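Local structure of V-type ATP synthase alpha chain (5BN3) at residues G217-P222 / T374-V379; K352-Y357 / L395-A400. The protein is the A subunit of a V-type ATP synthase, a member of the ATP synthase alpha/beta family built round a P-loop nucleotide-binding domain. One frame throughout, in Å; residues are numbered along the deposited sequence.

Contact 1. Residues G217-P222 / T374-V379; sequences GSAAVP and TIIGAV. With MG (magnesium ion), chain L.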
loop_
_atom_site.group_PDB
_atom_site.type_symbol
_atom_site.label_atom_id
_atom_site.label_comp_id
_atom_site.label_asym_id
_atom_site.label_seq_id
_atom_site.Cartn_x
_atom_site.Cartn_y
_atom_site.Cartn_z
ATOM N N GLY A 217 -12.511 20.822 28.620
ATOM C CA GLY A 217 -12.569 19.805 27.585
ATOM C C GLY A 217 -11.318 19.786 26.724
ATOM O O GLY A 217 -10.321 20.433 27.043
ATOM N N SER A 218 -11.367 19.033 25.633
ATOM C CA SER A 218 -10.249 18.973 24.701
ATOM C C SER A 218 -10.750 18.785 23.277
ATOM O O SER A 218 -11.831 18.237 23.063
ATOM C CB SER A 218 -9.286 17.847 25.080
ATOM O OG SER A 218 -9.960 16.606 25.168
ATOM N N ALA A 219 -9.958 19.243 22.310
ATOM C CA ALA A 219 -10.308 19.112 20.901
ATOM C C ALA A 219 -9.069 18.891 20.050
ATOM O O ALA A 219 -7.975 19.338 20.401
ATOM C CB ALA A 219 -11.053 20.344 20.419
ATOM N N ALA A 220 -9.252 18.208 18.925
ATOM C CA ALA A 220 -8.181 18.021 17.954
ATOM C C ALA A 220 -8.448 18.864 16.710
ATOM O O ALA A 220 -9.594 18.977 16.267
ATOM C CB ALA A 220 -8.059 16.557 17.581
ATOM N N VAL A 221 -7.392 19.453 16.150
ATOM C CA VAL A 221 -7.503 20.235 14.919
ATOM C C VAL A 221 -6.546 19.698 13.857
ATOM O O VAL A 221 -5.454 20.231 13.673
ATOM C CB VAL A 221 -7.199 21.736 15.154
ATOM C CG1 VAL A 221 -7.582 22.559 13.928
ATOM C CG2 VAL A 221 -7.939 22.256 16.375
ATOM N N PRO A 222 -6.945 18.618 13.168
ATOM C CA PRO A 222 -6.100 18.091 12.094
ATOM C C PRO A 222 -6.426 18.744 10.758
ATOM O O PRO A 222 -7.577 19.123 10.517
ATOM C CB PRO A 222 -6.476 16.609 12.054
ATOM C CG PRO A 222 -7.914 16.592 12.473
ATOM C CD PRO A 222 -8.079 17.724 13.468
ATOM N N THR A 374 -8.193 23.446 29.590
ATOM C CA THR A 374 -8.743 23.080 28.292
ATOM C C THR A 374 -7.591 22.920 27.295
ATOM O O THR A 374 -6.698 23.766 27.232
ATOM C CB THR A 374 -9.740 24.154 27.814
ATOM O OG1 THR A 374 -10.669 24.448 28.870
ATOM C CG2 THR A 374 -10.499 23.676 26.594
ATOM N N ILE A 375 -7.592 21.832 26.528
ATOM C CA ILE A 375 -6.466 21.538 25.641
ATOM C C ILE A 375 -6.874 21.414 24.179
ATOM O O ILE A 375 -7.716 20.589 23.826
ATOM C CB ILE A 375 -5.727 20.252 26.072
ATOM C CG1 ILE A 375 -5.075 20.450 27.443
ATOM C CG2 ILE A 375 -4.667 19.870 25.051
ATOM C CD1 ILE A 375 -4.350 19.221 27.957
ATOM N N ILE A 376 -6.263 22.240 23.334
ATOM C CA ILE A 376 -6.492 22.180 21.896
ATOM C C ILE A 376 -5.214 21.702 21.210
ATOM O O ILE A 376 -4.186 22.377 21.272
ATOM C CB ILE A 376 -6.886 23.559 21.325
ATOM C CG1 ILE A 376 -7.992 24.201 22.171
ATOM C CG2 ILE A 376 -7.324 23.432 19.872
ATOM C CD1 ILE A 376 -9.277 23.401 22.213
ATOM N N GLY A 377 -5.276 20.540 20.563
ATOM C CA GLY A 377 -4.115 19.986 19.888
ATOM C C GLY A 377 -4.244 19.968 18.375
ATOM O O GLY A 377 -5.106 19.287 17.820
ATOM N N ALA A 378 -3.383 20.723 17.705
ATOM C CA ALA A 378 -3.328 20.691 16.248
ATOM C C ALA A 378 -2.597 19.431 15.791
ATOM O O ALA A 378 -1.659 18.973 16.448
ATOM C CB ALA A 378 -2.638 21.927 15.716
ATOM N N VAL A 379 -3.038 18.858 14.675
ATOM C CA VAL A 379 -2.403 17.667 14.121
ATOM C C VAL A 379 -2.075 17.910 12.654
ATOM O O VAL A 379 -2.864 18.522 11.935
ATOM C CB VAL A 379 -3.314 16.424 14.243
ATOM C CG1 VAL A 379 -2.539 15.162 13.892
ATOM C CG2 VAL A 379 -3.876 16.308 15.642
HETATM MG MG MG L . -10.269 25.903 30.679
#

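Contact 2. Residues K352-Y357 / L395-A400; sequences KLAEFY and LRLVGA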
loop_
_atom_site.group_PDB
_atom_site.type_symbol
_atom_site.label_atom_id
_atom_site.label_comp_id
_atom_site.label_asym_id
_atom_site.label_seq_id
_atom_site.Cartn_x
_atom_site.Cartn_y
_atom_site.Cartn_z
ATOM N N LYS A 352 1.510 7.666 25.147
ATOM C CA LYS A 352 2.238 8.925 25.280
ATOM C C LYS A 352 1.324 10.120 25.045
ATOM O O LYS A 352 1.363 11.091 25.797
ATOM C CB LYS A 352 3.421 8.968 24.306
ATOM C CG LYS A 352 4.595 8.075 24.696
ATOM C CD LYS A 352 5.293 8.595 25.950
ATOM C CE LYS A 352 6.517 7.754 26.298
ATOM N NZ LYS A 352 7.313 8.363 27.406
ATOM N N LEU A 353 0.510 10.046 23.994
ATOM C CA LEU A 353 -0.470 11.090 23.707
ATOM C C LEU A 353 -1.435 11.259 24.876
ATOM O O LEU A 353 -1.825 12.377 25.216
ATOM C CB LEU A 353 -1.246 10.755 22.429
ATOM C CG LEU A 353 -0.486 10.886 21.107
ATOM C CD1 LEU A 353 -1.324 10.370 19.951
ATOM C CD2 LEU A 353 -0.096 12.333 20.862
ATOM N N ALA A 354 -1.807 10.142 25.494
ATOM C CA ALA A 354 -2.714 10.162 26.632
ATOM C C ALA A 354 -2.115 10.903 27.825
ATOM O O ALA A 354 -2.833 11.571 28.562
ATOM C CB ALA A 354 -3.094 8.752 27.025
ATOM N N GLU A 355 -0.803 10.785 28.014
ATOM C CA GLU A 355 -0.124 11.495 29.100
ATOM C C GLU A 355 -0.291 13.010 28.983
ATOM O O GLU A 355 -0.207 13.730 29.974
ATOM C CB GLU A 355 1.365 11.126 29.143
ATOM C CG GLU A 355 1.648 9.707 29.623
ATOM C CD GLU A 355 3.129 9.367 29.608
ATOM O OE1 GLU A 355 3.957 10.282 29.400
ATOM O OE2 GLU A 355 3.468 8.180 29.802
ATOM N N PHE A 356 -0.529 13.484 27.764
ATOM C CA PHE A 356 -0.792 14.898 27.520
ATOM C C PHE A 356 -2.270 15.233 27.729
ATOM O O PHE A 356 -2.618 16.022 28.607
ATOM C CB PHE A 356 -0.346 15.270 26.103
ATOM C CG PHE A 356 -0.615 16.699 25.730
ATOM C CD1 PHE A 356 -0.175 17.738 26.537
ATOM C CD2 PHE A 356 -1.290 17.005 24.558
ATOM C CE1 PHE A 356 -0.413 19.057 26.188
ATOM C CE2 PHE A 356 -1.532 18.321 24.201
ATOM C CZ PHE A 356 -1.092 19.350 25.019
ATOM N N TYR A 357 -3.140 14.617 26.935
ATOM C CA TYR A 357 -4.562 14.965 26.934
ATOM C C TYR A 357 -5.309 14.640 28.229
ATOM O O TYR A 357 -6.289 15.304 28.561
ATOM C CB TYR A 357 -5.270 14.324 25.734
ATOM C CG TYR A 357 -4.882 14.940 24.410
ATOM C CD1 TYR A 357 -5.351 16.193 24.045
ATOM C CD2 TYR A 357 -4.052 14.270 23.525
ATOM C CE1 TYR A 357 -5.003 16.760 22.838
ATOM C CE2 TYR A 357 -3.698 14.829 22.315
ATOM C CZ TYR A 357 -4.178 16.075 21.979
ATOM O OH TYR A 357 -3.830 16.640 20.777
ATOM N N LEU A 395 -8.177 11.099 18.298
ATOM C CA LEU A 395 -9.640 11.103 18.256
ATOM C C LEU A 395 -10.273 10.224 19.333
ATOM O O LEU A 395 -11.436 10.409 19.691
ATOM C CB LEU A 395 -10.143 10.689 16.869
ATOM C CG LEU A 395 -9.847 11.687 15.749
ATOM C CD1 LEU A 395 -10.592 11.319 14.473
ATOM C CD2 LEU A 395 -10.202 13.089 16.197
ATOM N N ARG A 396 -9.511 9.268 19.857
ATOM C CA ARG A 396 -10.028 8.418 20.925
ATOM C C ARG A 396 -9.684 8.973 22.306
ATOM O O ARG A 396 -9.984 8.354 23.327
ATOM C CB ARG A 396 -9.531 6.977 20.760
ATOM C CG ARG A 396 -9.956 6.345 19.439
ATOM C CD ARG A 396 -10.035 4.831 19.533
ATOM N NE ARG A 396 -8.787 4.240 20.005
ATOM C CZ ARG A 396 -7.739 3.983 19.228
ATOM N NH1 ARG A 396 -7.784 4.269 17.935
ATOM N NH2 ARG A 396 -6.647 3.440 19.744
ATOM N N LEU A 397 -9.082 10.160 22.328
ATOM C CA LEU A 397 -8.693 10.801 23.583
ATOM C C LEU A 397 -9.402 12.136 23.831
ATOM O O LEU A 397 -9.619 12.522 24.981
ATOM C CB LEU A 397 -7.174 11.009 23.630
ATOM C CG LEU A 397 -6.288 9.761 23.642
ATOM C CD1 LEU A 397 -4.819 10.135 23.481
ATOM C CD2 LEU A 397 -6.494 8.969 24.921
ATOM N N VAL A 398 -9.772 12.834 22.759
ATOM C CA VAL A 398 -10.327 14.187 22.891
ATOM C C VAL A 398 -11.853 14.228 22.811
ATOM O O VAL A 398 -12.491 13.235 22.456
ATOM C CB VAL A 398 -9.722 15.161 21.853
ATOM C CG1 VAL A 398 -8.214 15.228 22.014
ATOM C CG2 VAL A 398 -10.084 14.728 20.434
ATOM N N GLY A 399 -12.430 15.381 23.139
ATOM C CA GLY A 399 -13.876 15.521 23.212
ATOM C C GLY A 399 -14.518 16.096 21.961
ATOM O O GLY A 399 -15.746 16.116 21.846
ATOM N N ALA A 400 -13.697 16.566 21.025
ATOM C CA ALA A 400 -14.208 17.090 19.759
ATOM C C ALA A 400 -13.202 17.002 18.626
ATOM O O ALA A 400 -11.989 17.057 18.848
ATOM C CB ALA A 400 -14.670 18.528 19.920
HETATM O O HOH W 1 -8.735 14.992 26.786
#

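Contact 1. Residues G217-P222 / T374-V379
The flat groups here are the peptide units of two parallel strands, and the bonds Ile-375 N to Gly-217 O and Val-379 N to Val-221 O meet them differently. Gly-217 O receives Ile-375 N in its carbonyl plane at 3.1 Å, whereas Val-379 N stands above the carbonyl plane of Val-221, 58° out of it. Five such N-H...O bonds link the strands, alternately given by each. Pro-222 suits the end of the ladder: proline has no N-H to give, but the donors of its strand toward 374-379 are Ala-219 and Val-221, so none is lost.

Side chains alternate between the faces. On one, Ile-376 CG2 meets Val-221 CG2 at 3.7 Å and Ile-376 CD1 reaches Ala-219 CB at 4.0 Å, a branched residue beside a small one; helix 229-239 packs on this side. On the other, Pro-222 CB rests on Val-379 CB at 3.9 Å, next to helix 389-395.

Thr-374 does two jobs. With OG1 anti to its carbonyl carbon (chi1 -49°), the hydroxyl binds magnesium at 2.4 Å, together with Ser-372 OG, and also hydrogen-bonds with Gly-216 N. Its methyl CG2 lies 3.3 Å from Gly-217 O. Adjacent parallel strands of this kind form the core of a P-loop NTPase domain: strand 218-222 leads directly into the Walker A loop, whose Lys-229 touches Ala-378.

Contact 2. Residues K352-Y357 / L395-A400
Val-398 and Tyr-357 cross obliquely, the valine placing a single methyl over one face of the phenol ring. CG1 sits off-centre, 3.6 Å from Tyr-357 CD1, in a CH-pi contact 23° off the ring normal. It gets there because CG1 is anti to the carbonyl carbon of Val-398 (chi1 -59°). The opposite face of the ring is taken by Phe-356 CD2, which stands over its centre, so the tyrosine is packed between an aliphatic and an aromatic neighbour.

Leu-397 points at the helix and spreads its two methyls over it. CD1 lies 3.8 Å from Leu-353 CB and 3.6 Å from the backbone Ala-354 N, also approaching the tyrosine ring obliquely; CD2 meets Ala-354 CB at 4.0 Å. The small alanine lets the leucine come this close to the helix backbone. Within the P-loop-type nucleotide-binding domain, this joins the last turns of helix 349-357 to the loop between helix 389-395 and strand 400-401.

Polar contact between the segments is made through water, which donates to Tyr-357 O at 3.0 Å and to Leu-397 O at 3.2 Å. Tyr-357 O, near the helix end, also accepts a hydrogen bond from Ser-360 OG. Beyond the two segments, Ala-192 of the neighbouring NEQ263 chain packs on both Ala-354 and Leu-397, and Arg-396 NE hydrogen-bonds to Asn-230 OD1 of that same chain.

Overall arrangement
The centres of contacts 1 and 2 lie about 8 Å apart, and segment 395-400 connects them. It runs beside strand 218-222 on the side away from 374-379: Ser-218 O lies 2.9 Å from Gly-399 N, and Ala-220 N 3.0 Å from Ala-400 O, both probable hydrogen bonds. Tyr-357 OH of contact 2 comes within 3.5 Å of Gly-377 CA on the face carrying Ser-218, Ala-220 and Pro-222, where a CB on the glycine would point. Contact 1 comes close to the nucleotide: the Ala-378 side chain is about 7 Å from ADP and from a second magnesium ion. No other protein chain touches the segments of contact 1, while contact 2 borders NEQ263.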